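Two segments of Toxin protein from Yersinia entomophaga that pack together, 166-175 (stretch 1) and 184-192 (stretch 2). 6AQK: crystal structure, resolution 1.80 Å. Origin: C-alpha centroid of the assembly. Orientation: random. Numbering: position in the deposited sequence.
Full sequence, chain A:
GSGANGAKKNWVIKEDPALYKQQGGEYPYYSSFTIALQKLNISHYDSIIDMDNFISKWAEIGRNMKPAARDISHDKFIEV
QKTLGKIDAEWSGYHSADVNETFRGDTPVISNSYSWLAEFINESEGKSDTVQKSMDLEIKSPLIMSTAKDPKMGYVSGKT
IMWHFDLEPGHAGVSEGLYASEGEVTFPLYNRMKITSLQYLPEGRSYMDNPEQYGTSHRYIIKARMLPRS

Stretch 1 166-175: DLEPGHAGVS
Stretch 2, residues 184-192: EVTFPLYNR

Two segments of one chain meet through a single antiparallel beta bridge, Val174 with Thr186, extended on one side by the Phe187 ring packed over a glycine and beyond it by a small apolar and water-bridged contact; together they bury 386 Å², both sides summed. Stretch 1 leaves a strand at Asp166-Leu167 (phi/psi -89/115 at Leu167) and makes a type II turn from Glu168 to His171 closed by His171 N to Glu168 O at 2.9 Å; after the turn, His171 (-62/167) is extended, Ala172 (-101/14) kinks the backbone, and the chain is extended again at Gly173 (-77/135) and Val174 (-123/145) before Ser175 (-95/77). The turn places Gly170 at 87/5, where a CB would jam against the preceding carbonyl oxygen, so glycine suits it. Stretch 2 enters as a strand at Glu184, with Val185 at -116/126 and Thr186 at -110/149; the backbone is still extended at Phe187 (-121/149), and a type II turn spans Pro188 to Asn191, closed by Asn191 N to Pro188 O at 2.9 Å, with Tyr190 at 70/13.

The register pairs Gly173 with Phe187 (CA to CA 4.7 Å), Val174 with Thr186 (CA to CA 5.2 Å) and Ser175 with Val185 (CA to CA 4.9 Å). Val174 and Thr186 exchange both backbone hydrogen bonds: Val174 N to Thr186 O and Thr186 N to Val174 O, each 2.8 Å and nearly straight (160° and 165° at the hydrogen). The same carbonyls each receive a CA-H contact, Gly173 CA to Thr186 O at 3.2 Å and Val185 CA to Val174 O at 3.3 Å. Val174 (chi1 m) and Thr186 (chi1 m) are both buried beta-branched residues suited to extended backbone, and their side chains approach at 4.2 Å, CG2 of Val174 to CB of Thr186.

Phe187 (chi1 -68°, chi2 78°) starts sideways, but its end comes nearer stretch 1 and lays a face against Gly173, whose CA sits 3.6 Å from the ring centroid, 21° off the normal. Glycine is required by this closeness: an ideal CB would fall 2.6 Å from Phe187 CZ and 3.0 Å from Val185 CG1. Val185 is t in chi1, its CG1 3.9 Å from Gly173 CA. Leu167 (chi1 -87°, chi2 42°) brings CD1 to 4.0 Å from Phe187 CZ. His171 (chi1 65°, chi2 80°) accepts a hydrogen bond at ND1 from Gly173 N, 3.0 Å away, bracing the backbone beside the ring; the same ND1 is 4.2 Å from Phe187 CE2.

Buried Ala172 turns its small side chain sideways, with CB 3.6 Å from Pro188 CD and 3.7 Å from Asn191 OD1. Asn191 (chi1 t, chi2 60°), its CA-to-CB bond toward stretch 1, reaches the Ala172 backbone through a water that accepts from Ala172 N (2.9 Å) and donates to Asn191 OD1 (2.7 Å). At the other end, a second water accepts from Ser175 OG (2.8 Å; chi1 t) and donates to Glu184 O (2.6 Å), linking the stretches beyond the bridge.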

ATOM      1  N   ASP A 166       8.935  -0.543  10.264  1.00 33.75           N
ATOM      2  CA  ASP A 166       9.958   0.225  10.997  1.00 32.21           C
ATOM      3  C   ASP A 166      10.359   1.432  10.147  1.00 32.02           C
ATOM      4  O   ASP A 166      10.884   1.277   9.046  1.00 35.31           O
ATOM      5  CB  ASP A 166      11.142  -0.724  11.268  1.00 39.60           C
ATOM      6  CG  ASP A 166      12.310  -0.051  11.940  1.00 54.50           C
ATOM      7  OD1 ASP A 166      12.144   1.054  12.489  1.00 62.98           O
ATOM      8  OD2 ASP A 166      13.411  -0.662  11.937  1.00 61.46           O
ATOM      9  N   LEU A 167      10.113   2.622  10.674  1.00 32.13           N
ATOM     10  CA  LEU A 167      10.398   3.848   9.908  1.00 32.88           C
ATOM     11  C   LEU A 167      11.836   4.302  10.155  1.00 35.77           C
ATOM     12  O   LEU A 167      12.134   4.693  11.216  1.00 39.60           O
ATOM     13  CB  LEU A 167       9.406   4.917  10.269  1.00 31.66           C
ATOM     14  CG  LEU A 167       8.114   4.900   9.471  1.00 37.87           C
ATOM     15  CD1 LEU A 167       7.508   3.543   9.225  1.00 38.05           C
ATOM     16  CD2 LEU A 167       7.113   5.879  10.066  1.00 37.37           C
ATOM     17  N   GLU A 168      12.693   4.290   9.145  1.00 35.28           N
ATOM     18  CA  GLU A 168      14.114   4.723   9.356  1.00 36.61           C
ATOM     19  C   GLU A 168      14.110   6.262   9.286  1.00 38.75           C
ATOM     20  O   GLU A 168      13.311   6.835   8.540  1.00 34.12           O
ATOM     21  CB  GLU A 168      15.015   4.205   8.273  1.00 40.42           C
ATOM     22  CG  GLU A 168      15.277   2.697   8.347  1.00 46.99           C
ATOM     23  CD  GLU A 168      16.344   2.234   7.340  1.00 50.25           C
ATOM     24  OE1 GLU A 168      16.805   3.005   6.439  1.00 54.03           O
ATOM     25  OE2 GLU A 168      16.720   1.052   7.448  1.00 60.62           O
ATOM     26  N   PRO A 169      15.027   6.935  10.014  1.00 38.51           N
ATOM     27  CA  PRO A 169      15.140   8.399   9.881  1.00 38.40           C
ATOM     28  C   PRO A 169      15.258   8.838   8.413  1.00 32.50           C
ATOM     29  O   PRO A 169      15.985   8.238   7.661  1.00 35.96           O
ATOM     30  CB  PRO A 169      16.443   8.695  10.682  1.00 41.36           C
ATOM     31  CG  PRO A 169      16.407   7.655  11.754  1.00 44.18           C
ATOM     32  CD  PRO A 169      16.011   6.392  10.993  1.00 40.07           C
ATOM     33  N   GLY A 170      14.533   9.860   8.014  1.00 33.75           N
ATOM     34  CA  GLY A 170      14.556  10.306   6.600  1.00 35.79           C
ATOM     35  C   GLY A 170      13.538   9.566   5.722  1.00 31.84           C
ATOM     36  O   GLY A 170      13.508   9.755   4.509  1.00 32.51           O
ATOM     37  N   HIS A 171      12.711   8.709   6.343  1.00 29.95           N
ATOM     38  CA  HIS A 171      11.634   7.992   5.573  1.00 32.38           C
ATOM     39  C   HIS A 171      10.666   8.968   4.981  1.00 29.93           C
ATOM     40  O   HIS A 171      10.621  10.152   5.360  1.00 32.18           O
ATOM     41  CB  HIS A 171      10.878   7.044   6.468  1.00 30.40           C
ATOM     42  CG  HIS A 171      10.131   7.725   7.539  1.00 28.08           C
ATOM     43  ND1 HIS A 171       8.903   8.331   7.326  1.00 28.60           N
ATOM     44  CD2 HIS A 171      10.486   8.017   8.812  1.00 33.72           C
ATOM     45  CE1 HIS A 171       8.537   8.941   8.438  1.00 34.68           C
ATOM     46  NE2 HIS A 171       9.483   8.756   9.363  1.00 30.74           N
ATOM     47  N   ALA A 172       9.839   8.483   4.071  1.00 33.60           N
ATOM     48  CA  ALA A 172       8.958   9.323   3.265  1.00 31.62           C
ATOM     49  C   ALA A 172       7.499   9.349   3.745  1.00 28.51           C
ATOM     50  O   ALA A 172       6.651   9.851   3.056  1.00 32.62           O
ATOM     51  CB  ALA A 172       9.025   8.837   1.799  1.00 36.87           C
ATOM     52  N   GLY A 173       7.212   8.875   4.952  1.00 29.58           N
ATOM     53  CA  GLY A 173       5.838   8.806   5.446  1.00 31.16           C
ATOM     54  C   GLY A 173       5.372  10.185   5.882  1.00 32.02           C
ATOM     55  O   GLY A 173       6.069  10.887   6.614  1.00 33.78           O
ATOM     56  N   VAL A 174       4.162  10.548   5.485  1.00 27.06           N
ATOM     57  CA  VAL A 174       3.624  11.802   5.873  1.00 29.75           C
ATOM     58  C   VAL A 174       2.298  11.701   6.598  1.00 32.50           C
ATOM     59  O   VAL A 174       1.441  10.816   6.312  1.00 33.29           O
ATOM     60  CB  VAL A 174       3.448  12.648   4.634  1.00 31.35           C
ATOM     61  CG1 VAL A 174       4.771  12.872   3.942  1.00 32.14           C
ATOM     62  CG2 VAL A 174       2.434  12.103   3.651  1.00 31.14           C
ATOM     63  N   SER A 175       2.128  12.607   7.543  1.00 33.91           N
ATOM     64  CA  SER A 175       0.882  12.774   8.235  1.00 34.37           C
ATOM     65  C   SER A 175       0.129  13.839   7.545  1.00 36.77           C
ATOM     66  O   SER A 175       0.115  14.989   7.969  1.00 37.97           O
ATOM     67  CB  SER A 175       1.157  13.062   9.710  1.00 40.84           C
ATOM     68  OG  SER A 175      -0.054  13.237  10.378  1.00 51.39           O
ATOM     69  N   GLU A 184      -3.547   8.263  10.170  1.00 30.66           N
ATOM     70  CA  GLU A 184      -3.055   7.620   8.929  1.00 29.88           C
ATOM     71  C   GLU A 184      -1.736   8.286   8.552  1.00 32.60           C
ATOM     72  O   GLU A 184      -1.647   9.537   8.572  1.00 31.34           O
ATOM     73  CB  GLU A 184      -4.099   7.730   7.851  1.00 35.22           C
ATOM     74  CG  GLU A 184      -3.689   7.140   6.515  1.00 40.87           C
ATOM     75  CD  GLU A 184      -4.916   6.830   5.626  1.00 45.38           C
ATOM     76  OE1 GLU A 184      -5.168   7.528   4.616  1.00 43.73           O
ATOM     77  OE2 GLU A 184      -5.623   5.886   5.938  1.00 40.53           O
ATOM     78  N   VAL A 185      -0.719   7.464   8.224  1.00 29.27           N
ATOM     79  CA  VAL A 185       0.543   7.931   7.682  1.00 29.52           C
ATOM     80  C   VAL A 185       0.674   7.369   6.274  1.00 30.93           C
ATOM     81  O   VAL A 185       0.619   6.173   6.102  1.00 30.08           O
ATOM     82  CB  VAL A 185       1.719   7.420   8.561  1.00 28.55           C
ATOM     83  CG1 VAL A 185       3.050   7.732   7.919  1.00 30.11           C
ATOM     84  CG2 VAL A 185       1.614   7.938   9.992  1.00 32.79           C
ATOM     85  N   THR A 186       0.903   8.219   5.297  1.00 27.87           N
ATOM     86  CA  THR A 186       0.990   7.788   3.921  1.00 26.52           C
ATOM     87  C   THR A 186       2.362   7.835   3.292  1.00 29.15           C
ATOM     88  O   THR A 186       3.203   8.751   3.601  1.00 31.13           O
ATOM     89  CB  THR A 186       0.032   8.711   3.115  1.00 29.31           C
ATOM     90  OG1 THR A 186      -1.212   8.808   3.825  1.00 33.31           O
ATOM     91  CG2 THR A 186      -0.235   8.183   1.670  1.00 30.13           C
ATOM     92  N   PHE A 187       2.601   6.912   2.356  1.00 28.16           N
ATOM     93  CA  PHE A 187       3.893   6.785   1.703  1.00 28.00           C
ATOM     94  C   PHE A 187       3.683   6.968   0.253  1.00 25.47           C
ATOM     95  O   PHE A 187       2.598   6.686  -0.251  1.00 27.61           O
ATOM     96  CB  PHE A 187       4.548   5.467   2.015  1.00 30.11           C
ATOM     97  CG  PHE A 187       4.971   5.355   3.444  1.00 27.91           C
ATOM     98  CD1 PHE A 187       4.040   5.077   4.438  1.00 27.09           C
ATOM     99  CD2 PHE A 187       6.259   5.685   3.808  1.00 26.88           C
ATOM    100  CE1 PHE A 187       4.433   4.974   5.757  1.00 28.92           C
ATOM    101  CE2 PHE A 187       6.672   5.572   5.125  1.00 27.84           C
ATOM    102  CZ  PHE A 187       5.748   5.248   6.103  1.00 27.64           C
ATOM    103  N   PRO A 188       4.687   7.506  -0.444  1.00 28.06           N
ATOM    104  CA  PRO A 188       4.478   7.811  -1.827  1.00 28.66           C
ATOM    105  C   PRO A 188       4.598   6.654  -2.799  1.00 28.91           C
ATOM    106  O   PRO A 188       5.180   5.604  -2.500  1.00 27.82           O
ATOM    107  CB  PRO A 188       5.568   8.886  -2.086  1.00 30.91           C
ATOM    108  CG  PRO A 188       6.678   8.384  -1.247  1.00 30.75           C
ATOM    109  CD  PRO A 188       6.008   7.944   0.001  1.00 29.63           C
ATOM    110  N   LEU A 189       4.024   6.837  -3.979  1.00 28.46           N
ATOM    111  CA  LEU A 189       4.256   5.881  -5.073  1.00 28.94           C
ATOM    112  C   LEU A 189       5.778   5.652  -5.274  1.00 29.19           C
ATOM    113  O   LEU A 189       6.568   6.620  -5.253  1.00 29.48           O
ATOM    114  CB  LEU A 189       3.637   6.412  -6.352  1.00 28.82           C
ATOM    115  CG  LEU A 189       3.631   5.419  -7.553  1.00 30.65           C
ATOM    116  CD1 LEU A 189       2.935   4.097  -7.196  1.00 33.38           C
ATOM    117  CD2 LEU A 189       2.954   6.071  -8.744  1.00 29.21           C
ATOM    118  N   TYR A 190       6.203   4.409  -5.422  1.00 27.78           N
ATOM    119  CA  TYR A 190       7.637   4.023  -5.533  1.00 29.06           C
ATOM    120  C   TYR A 190       8.445   4.174  -4.264  1.00 30.02           C
ATOM    121  O   TYR A 190       9.656   3.997  -4.284  1.00 30.25           O
ATOM    122  CB  TYR A 190       8.384   4.644  -6.729  1.00 28.45           C
ATOM    123  CG  TYR A 190       7.555   4.732  -8.000  1.00 29.22           C
ATOM    124  CD1 TYR A 190       6.934   3.617  -8.543  1.00 32.91           C
ATOM    125  CD2 TYR A 190       7.469   5.935  -8.713  1.00 34.08           C
ATOM    126  CE1 TYR A 190       6.175   3.684  -9.707  1.00 33.35           C
ATOM    127  CE2 TYR A 190       6.690   6.013  -9.891  1.00 35.64           C
ATOM    128  CZ  TYR A 190       6.078   4.898 -10.397  1.00 31.63           C
ATOM    129  OH  TYR A 190       5.344   4.956 -11.564  1.00 35.49           O
ATOM    130  N   ASN A 191       7.782   4.375  -3.124  1.00 32.44           N
ATOM    131  CA  ASN A 191       8.456   4.377  -1.844  1.00 29.61           C
ATOM    132  C   ASN A 191       9.324   3.130  -1.726  1.00 28.68           C
ATOM    133  O   ASN A 191       8.874   2.023  -2.040  1.00 30.23           O
ATOM    134  CB  ASN A 191       7.406   4.401  -0.741  1.00 32.25           C
ATOM    135  CG  ASN A 191       8.000   4.379   0.635  1.00 29.77           C
ATOM    136  OD1 ASN A 191       8.749   5.276   0.963  1.00 29.54           O
ATOM    137  ND2 ASN A 191       7.658   3.355   1.441  1.00 28.67           N
ATOM    138  N   ARG A 192      10.547   3.324  -1.246  1.00 30.47           N
ATOM    139  CA  ARG A 192      11.477   2.234  -1.050  1.00 29.17           C
ATOM    140  C   ARG A 192      11.302   1.598   0.294  1.00 27.68           C
ATOM    141  O   ARG A 192      11.312   2.278   1.313  1.00 30.81           O
ATOM    142  CB  ARG A 192      12.942   2.742  -1.203  1.00 34.21           C
ATOM    143  CG  ARG A 192      13.264   3.085  -2.662  1.00 43.42           C
ATOM    144  CD  ARG A 192      14.681   3.576  -2.956  1.00 47.11           C
ATOM    145  NE  ARG A 192      15.348   4.070  -1.762  1.00 55.43           N
ATOM    146  CZ  ARG A 192      16.386   3.502  -1.129  1.00 60.84           C
ATOM    147  NH1 ARG A 192      16.874   4.092  -0.053  1.00 59.95           N
ATOM    148  NH2 ARG A 192      16.971   2.377  -1.558  1.00 67.96           N
TER
HETATM  149  O   HOH W   1      10.086   5.656   3.268  1.00 27.89           O
HETATM  150  O   HOH W   2      -1.370  10.859  10.827  1.00 37.85           O